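Local coordinates for Tle cognate immunity protein 4 C-terminal domain-containing protein (Pseudomonas aeruginosa PAO1, PDB 4R1D), which binds the lipase effector Tle4 of the H2 type VI secretion system as its immunity protein, probably inhibiting it to protect the producing cell, at residues B[284-287]-B[288-292]. Numbering follows the deposited sequence.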
ATOM      1  N   ALA B 284     -16.065  -2.401  28.389  1.00 22.22           N
ATOM      2  CA  ALA B 284     -15.879  -2.551  26.945  1.00 20.47           C
ATOM      3  C   ALA B 284     -16.925  -3.471  26.311  1.00 17.04           C
ATOM      4  O   ALA B 284     -17.471  -3.172  25.246  1.00 18.88           O
ATOM      5  CB  ALA B 284     -14.468  -3.051  26.640  1.00 21.54           C
ATOM      6  N   LEU B 285     -17.205  -4.591  26.963  1.00 20.05           N
ATOM      7  CA  LEU B 285     -18.174  -5.544  26.453  1.00 20.43           C
ATOM      8  C   LEU B 285     -19.572  -4.942  26.458  1.00 21.78           C
ATOM      9  O   LEU B 285     -20.368  -5.209  25.563  1.00 17.32           O
ATOM     10  CB  LEU B 285     -18.162  -6.823  27.289  1.00 20.96           C
ATOM     11  CG  LEU B 285     -16.902  -7.674  27.146  1.00 23.91           C
ATOM     12  CD1 LEU B 285     -16.808  -8.715  28.269  1.00 25.30           C
ATOM     13  CD2 LEU B 285     -16.898  -8.329  25.774  1.00 22.35           C
ATOM     14  N   GLU B 286     -19.861  -4.131  27.473  1.00 19.64           N
ATOM     15  CA  GLU B 286     -21.157  -3.467  27.574  1.00 22.58           C
ATOM     16  C   GLU B 286     -21.402  -2.533  26.389  1.00 19.82           C
ATOM     17  O   GLU B 286     -22.474  -2.560  25.762  1.00 23.42           O
ATOM     18  CB  GLU B 286     -21.251  -2.678  28.881  1.00 24.80           C
ATOM     19  CG  GLU B 286     -22.587  -1.964  29.079  1.00 28.85           C
ATOM     20  CD  GLU B 286     -22.653  -1.211  30.401  1.00 35.37           C
ATOM     21  OE1 GLU B 286     -21.850  -0.269  30.600  1.00 33.09           O
ATOM     22  OE2 GLU B 286     -23.502  -1.577  31.241  1.00 41.71           O
ATOM     23  N   LEU B 287     -20.407  -1.707  26.089  1.00 19.18           N
ATOM     24  CA  LEU B 287     -20.506  -0.780  24.971  1.00 17.62           C
ATOM     25  C   LEU B 287     -20.644  -1.571  23.674  1.00 21.64           C
ATOM     26  O   LEU B 287     -21.532  -1.319  22.877  1.00 19.69           O
ATOM     27  CB  LEU B 287     -19.292   0.159  24.926  1.00 17.99           C
ATOM     28  CG  LEU B 287     -19.308   1.218  23.814  1.00 18.96           C
ATOM     29  CD1 LEU B 287     -20.510   2.158  23.946  1.00 22.47           C
ATOM     30  CD2 LEU B 287     -18.003   2.002  23.756  1.00 20.14           C
ATOM     31  N   TRP B 288     -19.754  -2.537  23.480  1.00 22.05           N
ATOM     32  CA  TRP B 288     -19.821  -3.445  22.335  1.00 15.74           C
ATOM     33  C   TRP B 288     -21.217  -4.059  22.137  1.00 17.53           C
ATOM     34  O   TRP B 288     -21.821  -3.920  21.076  1.00 18.18           O
ATOM     35  CB  TRP B 288     -18.776  -4.542  22.528  1.00 18.77           C
ATOM     36  CG  TRP B 288     -18.870  -5.702  21.577  1.00 16.25           C
ATOM     37  CD1 TRP B 288     -19.329  -6.957  21.862  1.00 19.78           C
ATOM     38  CD2 TRP B 288     -18.467  -5.723  20.204  1.00 15.85           C
ATOM     39  NE1 TRP B 288     -19.241  -7.762  20.749  1.00 18.10           N
ATOM     40  CE2 TRP B 288     -18.710  -7.029  19.718  1.00 17.32           C
ATOM     41  CE3 TRP B 288     -17.915  -4.769  19.338  1.00 16.25           C
ATOM     42  CZ2 TRP B 288     -18.417  -7.405  18.403  1.00 16.92           C
ATOM     43  CZ3 TRP B 288     -17.628  -5.144  18.027  1.00 17.23           C
ATOM     44  CH2 TRP B 288     -17.884  -6.450  17.575  1.00 15.00           C
ATOM     45  N   ASP B 289     -21.732  -4.742  23.151  1.00 19.92           N
ATOM     46  CA  ASP B 289     -23.041  -5.374  23.037  1.00 18.55           C
ATOM     47  C   ASP B 289     -24.145  -4.373  22.741  1.00 19.91           C
ATOM     48  O   ASP B 289     -25.038  -4.638  21.935  1.00 20.51           O
ATOM     49  CB  ASP B 289     -23.398  -6.153  24.306  1.00 19.70           C
ATOM     50  CG  ASP B 289     -22.646  -7.460  24.420  1.00 25.85           C
ATOM     51  OD1 ASP B 289     -22.337  -8.054  23.371  1.00 21.96           O
ATOM     52  OD2 ASP B 289     -22.366  -7.892  25.558  1.00 25.30           O
ATOM     53  N   THR B 290     -24.088  -3.226  23.400  1.00 18.11           N
ATOM     54  CA  THR B 290     -25.140  -2.228  23.230  1.00 16.77           C
ATOM     55  C   THR B 290     -25.194  -1.730  21.780  1.00 18.98           C
ATOM     56  O   THR B 290     -26.268  -1.646  21.176  1.00 20.17           O
ATOM     57  CB  THR B 290     -24.965  -1.066  24.229  1.00 22.91           C
ATOM     58  OG1 THR B 290     -24.934  -1.600  25.563  1.00 22.49           O
ATOM     59  CG2 THR B 290     -26.113  -0.060  24.105  1.00 23.01           C
ATOM     60  N   ILE B 291     -24.031  -1.427  21.212  1.00 17.12           N
ATOM     61  CA  ILE B 291     -23.979  -1.015  19.811  1.00 15.74           C
ATOM     62  C   ILE B 291     -24.390  -2.126  18.844  1.00 17.07           C
ATOM     63  O   ILE B 291     -25.231  -1.924  17.972  1.00 17.90           O
ATOM     64  CB  ILE B 291     -22.584  -0.498  19.420  1.00 16.54           C
ATOM     65  CG1 ILE B 291     -22.279   0.815  20.136  1.00 17.21           C
ATOM     66  CG2 ILE B 291     -22.520  -0.264  17.922  1.00 16.29           C
ATOM     67  CD1 ILE B 291     -20.874   1.324  19.887  1.00 23.65           C
ATOM     68  N   VAL B 292     -23.778  -3.297  18.980  1.00 18.17           N
ATOM     69  CA  VAL B 292     -24.031  -4.383  18.034  1.00 14.81           C
ATOM     70  C   VAL B 292     -25.497  -4.815  18.083  1.00 15.42           C
ATOM     71  O   VAL B 292     -26.119  -5.042  17.060  1.00 16.13           O
ATOM     72  CB  VAL B 292     -23.084  -5.578  18.299  1.00 18.78           C
ATOM     73  CG1 VAL B 292     -23.555  -6.834  17.574  1.00 14.53           C
ATOM     74  CG2 VAL B 292     -21.644  -5.199  17.888  1.00 15.34           C
TER
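Glu286 and Thr290 meet one turn apart on the alpha-helix 281-292 of the Tli4 C-terminal domain, which packs against strands 225-233, 236-245 and 14-18, and they show how a helical threonine can double the load on a backbone carbonyl. Besides the regular bond from Thr290 N, Glu286 O accepts a short one from Thr290 OG1, at 2.6 Å. The hydroxyl stands beside its own backbone nitrogen, anti to the carbonyl carbon (chi1 -56°), and from there it turns back to the preceding turn. Amide and hydroxyl come in from opposite faces of the carbonyl plane, the hydroxyl tilted 34° out of it, which lets one oxygen accept both without the donors colliding.

The other i to i+4 bonds are straighter. Trp288 N reaches Ala284 O, Asp289 N reaches Leu285 O at 2.8 Å, and Ile291 N reaches Leu287 O. Asp289 OD2 lies 3.3 Å from Leu285 O; both are acceptors, so this approach is no hydrogen bond and is probably mildly unfavourable, offset by the salt bridge from OD2 to Arg213. A second polar tie leaves the helix at Trp288, whose NE1 donates a hydrogen bond to Glu226 OE1.

The apolar contacts reach different strands. Leu287 and Ile291 run side by side, their CD1 atoms 4.2 Å apart, and Ile291 also rests on Ile16 and Leu18 of strand 14-18. Trp288 swings its CG anti to the backbone N (chi1 169°), carrying the indole to strands 225-233 and 236-245, where Phe241 meets the ring edge-to-face. Within the helix, Val292 follows one turn later and lays a methyl on the indole: its CG2 sits 3.7 Å above the plane of the Trp288 ring, over the centre.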